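Local coordinates for capsid protein (Infectious hypodermal and hematopoietic necrosis virus, PDB 3N7X), which forms the icosahedral shell of a shrimp-infecting parvovirus, sixty copies of a beta-barrel subunit that probably enclose the viral genome, at residues A[102-114]-A[293-305]. Sequence-based numbering, arbitrary orientation.
Sequences VKSMMKTYGWKVH and LEVRLPPQGCVAS
Strand 111-114 runs antiparallel to strand 293-296, axes 4.7 Å apart at 161°, with Trp111 opposite Val295 and Val113 opposite Leu293 as non-hydrogen-bonded pairs. Both strands belong to the beta-barrel of the capsid subunit. Lys112 and Glu294 exchange both backbone bonds, and Arg296 N continues the ladder to Gly110 O, nearly straight (176° at the hydrogen). Gly110, with positive phi, is the first residue past helix 97-109 and leads into the strand.

The helix packs on the Trp111, Val113, Leu293 and Val295 face through Met106. Met106 CG meets Val295 CG2 at 3.7 Å, SD touches Leu293 CD2, and a bend at chi3 (69°) lays CE over the Trp111 ring. Strand 45-59, next in the sheet, adds Ile46, Ile48 and Phe50 beside Leu293 and Val295. Met105 SD rests against Leu297 CD2 (3.8 Å) and Pro298 CD (3.9 Å). The Tyr109 ring is sandwiched: Thr108 CG2 sits over the centre of one face, and Pro298 CB makes a CH-pi contact with the other, 3.6 Å from the centroid. Tyr109 OH hydrogen-bonds Gln97 NE2 of a second subunit, extending this packing into the capsid interface.

On the other sheet face, Lys112 and Glu294 lie side by side. Water 1 bridges Lys112 NZ and Glu294 OE1. Glu294 OE2 is hydrogen-bonded to Ser45 OG, and Thr217 O also binds Lys112 NZ. His114 NE2 donates to Glu294 OE1 at 2.7 Å, meeting it from above the carboxylate plane.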
loop_
_atom_site.group_PDB
_atom_site.type_symbol
_atom_site.label_atom_id
_atom_site.label_comp_id
_atom_site.label_asym_id
_atom_site.label_seq_id
_atom_site.Cartn_x
_atom_site.Cartn_y
_atom_site.Cartn_z
ATOM N N VAL A 102 -77.522 -5.283 61.071
ATOM C CA VAL A 102 -77.514 -6.194 59.926
ATOM C C VAL A 102 -78.078 -7.560 60.269
ATOM O O VAL A 102 -78.142 -8.444 59.419
ATOM C CB VAL A 102 -76.091 -6.402 59.369
ATOM C CG1 VAL A 102 -75.538 -5.084 58.874
ATOM C CG2 VAL A 102 -75.187 -6.998 60.437
ATOM N N LYS A 103 -78.474 -7.717 61.523
ATOM C CA LYS A 103 -79.038 -8.960 62.028
ATOM C C LYS A 103 -80.147 -9.512 61.130
ATOM O O LYS A 103 -80.128 -10.679 60.734
ATOM C CB LYS A 103 -79.578 -8.699 63.430
ATOM C CG LYS A 103 -80.235 -9.859 64.137
ATOM C CD LYS A 103 -80.767 -9.329 65.455
ATOM C CE LYS A 103 -81.493 -10.364 66.271
ATOM N NZ LYS A 103 -82.110 -9.687 67.447
ATOM N N SER A 104 -81.109 -8.662 60.798
ATOM C CA SER A 104 -82.231 -9.083 59.978
ATOM C C SER A 104 -81.800 -9.551 58.590
ATOM O O SER A 104 -82.256 -10.588 58.098
ATOM C CB SER A 104 -83.236 -7.939 59.857
ATOM O OG SER A 104 -84.493 -8.429 59.428
ATOM N N MET A 105 -80.924 -8.780 57.958
ATOM C CA MET A 105 -80.439 -9.121 56.631
ATOM C C MET A 105 -79.645 -10.429 56.674
ATOM O O MET A 105 -79.805 -11.287 55.807
ATOM C CB MET A 105 -79.574 -7.986 56.091
ATOM C CG MET A 105 -79.484 -7.952 54.580
ATOM S SD MET A 105 -78.349 -6.679 53.999
ATOM C CE MET A 105 -79.254 -5.228 54.437
ATOM N N MET A 106 -78.789 -10.574 57.681
ATOM C CA MET A 106 -77.992 -11.786 57.846
ATOM C C MET A 106 -78.902 -12.990 57.919
ATOM O O MET A 106 -78.748 -13.957 57.178
ATOM C CB MET A 106 -77.230 -11.770 59.160
ATOM C CG MET A 106 -76.041 -10.891 59.220
ATOM S SD MET A 106 -75.404 -11.053 60.886
ATOM C CE MET A 106 -74.799 -12.759 60.875
ATOM N N LYS A 107 -79.827 -12.918 58.865
ATOM C CA LYS A 107 -80.772 -13.980 59.124
ATOM C C LYS A 107 -81.481 -14.476 57.880
ATOM O O LYS A 107 -81.568 -15.678 57.641
ATOM C CB LYS A 107 -81.817 -13.502 60.134
ATOM C CG LYS A 107 -82.923 -14.517 60.405
ATOM C CD LYS A 107 -84.063 -13.912 61.215
ATOM C CE LYS A 107 -84.721 -12.755 60.466
ATOM N NZ LYS A 107 -85.874 -12.154 61.212
ATOM N N THR A 108 -81.978 -13.545 57.082
ATOM C CA THR A 108 -82.731 -13.908 55.898
ATOM C C THR A 108 -81.966 -14.180 54.614
ATOM O O THR A 108 -82.294 -15.113 53.886
ATOM C CB THR A 108 -83.777 -12.830 55.593
ATOM O OG1 THR A 108 -84.613 -12.645 56.742
ATOM C CG2 THR A 108 -84.630 -13.238 54.402
ATOM N N TYR A 109 -80.948 -13.383 54.327
ATOM C CA TYR A 109 -80.235 -13.560 53.075
ATOM C C TYR A 109 -78.883 -14.250 53.107
ATOM O O TYR A 109 -78.347 -14.593 52.057
ATOM C CB TYR A 109 -80.151 -12.207 52.376
ATOM C CG TYR A 109 -81.535 -11.666 52.085
ATOM C CD1 TYR A 109 -82.311 -12.214 51.061
ATOM C CD2 TYR A 109 -82.106 -10.672 52.884
ATOM C CE1 TYR A 109 -83.621 -11.792 50.842
ATOM C CE2 TYR A 109 -83.424 -10.245 52.673
ATOM C CZ TYR A 109 -84.171 -10.812 51.650
ATOM O OH TYR A 109 -85.473 -10.421 51.435
ATOM N N GLY A 110 -78.325 -14.461 54.292
ATOM C CA GLY A 110 -77.055 -15.164 54.361
ATOM C C GLY A 110 -75.796 -14.368 54.634
ATOM O O GLY A 110 -75.721 -13.164 54.367
ATOM N N TRP A 111 -74.791 -15.067 55.149
ATOM C CA TRP A 111 -73.523 -14.448 55.490
ATOM C C TRP A 111 -72.363 -15.443 55.452
ATOM O O TRP A 111 -72.569 -16.658 55.375
ATOM C CB TRP A 111 -73.617 -13.840 56.890
ATOM C CG TRP A 111 -74.204 -14.792 57.899
ATOM C CD1 TRP A 111 -75.509 -14.865 58.294
ATOM C CD2 TRP A 111 -73.513 -15.834 58.605
ATOM N NE1 TRP A 111 -75.676 -15.885 59.201
ATOM C CE2 TRP A 111 -74.467 -16.496 59.411
ATOM C CE3 TRP A 111 -72.182 -16.273 58.634
ATOM C CZ2 TRP A 111 -74.132 -17.576 60.243
ATOM C CZ3 TRP A 111 -71.846 -17.349 59.461
ATOM C CH2 TRP A 111 -72.821 -17.987 60.255
ATOM N N LYS A 112 -71.147 -14.903 55.508
ATOM C CA LYS A 112 -69.912 -15.687 55.511
ATOM C C LYS A 112 -68.962 -15.005 56.467
ATOM O O LYS A 112 -69.038 -13.791 56.663
ATOM C CB LYS A 112 -69.196 -15.654 54.160
ATOM C CG LYS A 112 -69.867 -16.310 53.008
ATOM C CD LYS A 112 -69.002 -16.140 51.772
ATOM C CE LYS A 112 -69.651 -16.800 50.578
ATOM N NZ LYS A 112 -68.837 -16.628 49.354
ATOM N N VAL A 113 -68.056 -15.784 57.043
ATOM C CA VAL A 113 -67.031 -15.232 57.908
ATOM C C VAL A 113 -65.737 -15.539 57.174
ATOM O O VAL A 113 -65.421 -16.699 56.899
ATOM C CB VAL A 113 -66.996 -15.899 59.287
ATOM C CG1 VAL A 113 -65.822 -15.348 60.087
ATOM C CG2 VAL A 113 -68.293 -15.635 60.022
ATOM N N HIS A 114 -64.997 -14.495 56.829
ATOM C CA HIS A 114 -63.743 -14.664 56.117
ATOM C C HIS A 114 -62.598 -14.952 57.063
ATOM O O HIS A 114 -61.988 -16.016 57.014
ATOM C CB HIS A 114 -63.432 -13.410 55.301
ATOM C CG HIS A 114 -64.311 -13.246 54.103
ATOM N ND1 HIS A 114 -64.175 -14.023 52.971
ATOM C CD2 HIS A 114 -65.379 -12.444 53.881
ATOM C CE1 HIS A 114 -65.123 -13.707 52.107
ATOM N NE2 HIS A 114 -65.867 -12.753 52.634
ATOM N N LEU A 293 -66.958 -9.986 58.390
ATOM C CA LEU A 293 -68.206 -10.596 57.976
ATOM C C LEU A 293 -68.649 -10.086 56.614
ATOM O O LEU A 293 -68.426 -8.925 56.268
ATOM C CB LEU A 293 -69.288 -10.280 59.002
ATOM C CG LEU A 293 -70.627 -10.993 58.815
ATOM C CD1 LEU A 293 -70.494 -12.446 59.240
ATOM C CD2 LEU A 293 -71.689 -10.304 59.647
ATOM N N GLU A 294 -69.258 -10.968 55.833
ATOM C CA GLU A 294 -69.775 -10.583 54.530
ATOM C C GLU A 294 -71.238 -10.982 54.550
ATOM O O GLU A 294 -71.582 -12.125 54.855
ATOM C CB GLU A 294 -69.041 -11.292 53.388
ATOM C CG GLU A 294 -69.631 -10.974 52.014
ATOM C CD GLU A 294 -68.822 -11.536 50.846
ATOM O OE1 GLU A 294 -68.037 -12.490 51.048
ATOM O OE2 GLU A 294 -68.983 -11.027 49.713
ATOM N N VAL A 295 -72.101 -10.023 54.255
ATOM C CA VAL A 295 -73.526 -10.273 54.259
ATOM C C VAL A 295 -74.107 -10.056 52.879
ATOM O O VAL A 295 -73.790 -9.094 52.176
ATOM C CB VAL A 295 -74.257 -9.358 55.253
ATOM C CG1 VAL A 295 -75.743 -9.667 55.241
ATOM C CG2 VAL A 295 -73.685 -9.547 56.646
ATOM N N ARG A 296 -74.979 -10.976 52.517
ATOM C CA ARG A 296 -75.649 -10.984 51.239
ATOM C C ARG A 296 -76.801 -9.961 51.236
ATOM O O ARG A 296 -77.514 -9.812 52.231
ATOM C CB ARG A 296 -76.136 -12.414 51.027
ATOM C CG ARG A 296 -76.684 -12.730 49.698
ATOM C CD ARG A 296 -75.656 -12.746 48.595
ATOM N NE ARG A 296 -76.430 -12.925 47.379
ATOM C CZ ARG A 296 -76.821 -14.104 46.915
ATOM N NH1 ARG A 296 -76.475 -15.217 47.544
ATOM N NH2 ARG A 296 -77.635 -14.162 45.874
ATOM N N LEU A 297 -76.970 -9.235 50.132
ATOM C CA LEU A 297 -78.045 -8.241 50.033
ATOM C C LEU A 297 -79.360 -8.845 49.551
ATOM O O LEU A 297 -79.375 -9.872 48.865
ATOM C CB LEU A 297 -77.656 -7.126 49.062
ATOM C CG LEU A 297 -76.635 -6.081 49.507
ATOM C CD1 LEU A 297 -76.255 -5.198 48.327
ATOM C CD2 LEU A 297 -77.228 -5.245 50.624
ATOM N N PRO A 298 -80.490 -8.229 49.920
ATOM C CA PRO A 298 -81.762 -8.785 49.454
ATOM C C PRO A 298 -81.878 -8.500 47.959
ATOM O O PRO A 298 -81.162 -7.653 47.428
ATOM C CB PRO A 298 -82.801 -8.037 50.289
ATOM C CG PRO A 298 -82.129 -6.757 50.617
ATOM C CD PRO A 298 -80.710 -7.163 50.910
ATOM N N PRO A 299 -82.772 -9.208 47.257
ATOM C CA PRO A 299 -82.926 -8.984 45.817
ATOM C C PRO A 299 -83.626 -7.675 45.493
ATOM O O PRO A 299 -84.185 -7.026 46.378
ATOM C CB PRO A 299 -83.746 -10.188 45.378
ATOM C CG PRO A 299 -84.668 -10.371 46.555
ATOM C CD PRO A 299 -83.734 -10.217 47.742
ATOM N N GLN A 300 -83.582 -7.282 44.224
ATOM C CA GLN A 300 -84.263 -6.070 43.795
ATOM C C GLN A 300 -85.745 -6.414 43.923
ATOM O O GLN A 300 -86.104 -7.590 43.967
ATOM C CB GLN A 300 -83.932 -5.755 42.334
ATOM C CG GLN A 300 -82.470 -5.435 42.054
ATOM C CD GLN A 300 -82.004 -4.153 42.724
ATOM O OE1 GLN A 300 -82.799 -3.419 43.306
ATOM N NE2 GLN A 300 -80.707 -3.875 42.636
ATOM N N GLY A 301 -86.609 -5.410 43.992
ATOM C CA GLY A 301 -88.026 -5.701 44.102
ATOM C C GLY A 301 -88.651 -5.371 45.444
ATOM O O GLY A 301 -87.996 -4.829 46.342
ATOM N N CYS A 302 -89.924 -5.723 45.593
ATOM C CA CYS A 302 -90.643 -5.417 46.821
ATOM C C CYS A 302 -91.125 -6.586 47.661
ATOM O O CYS A 302 -92.034 -6.427 48.472
ATOM C CB CYS A 302 -91.816 -4.504 46.495
ATOM S SG CYS A 302 -91.277 -2.944 45.776
ATOM N N VAL A 303 -90.528 -7.756 47.481
ATOM C CA VAL A 303 -90.918 -8.910 48.282
ATOM C C VAL A 303 -89.680 -9.657 48.743
ATOM O O VAL A 303 -88.633 -9.586 48.108
ATOM C CB VAL A 303 -91.812 -9.905 47.487
ATOM C CG1 VAL A 303 -92.970 -9.169 46.852
ATOM C CG2 VAL A 303 -90.993 -10.637 46.434
ATOM N N ALA A 304 -89.783 -10.350 49.865
ATOM C CA ALA A 304 -88.657 -11.142 50.334
ATOM C C ALA A 304 -88.678 -12.358 49.406
ATOM O O ALA A 304 -89.746 -12.912 49.116
ATOM C CB ALA A 304 -88.876 -11.571 51.773
ATOM N N SER A 305 -87.524 -12.771 48.911
ATOM C CA SER A 305 -87.510 -13.921 48.021
ATOM C C SER A 305 -87.573 -15.222 48.824
ATOM O O SER A 305 -87.735 -15.196 50.042
ATOM C CB SER A 305 -86.251 -13.876 47.161
ATOM O OG SER A 305 -85.112 -13.615 47.962
HETATM O O HOH W 1 -67.807 -14.207 48.842
#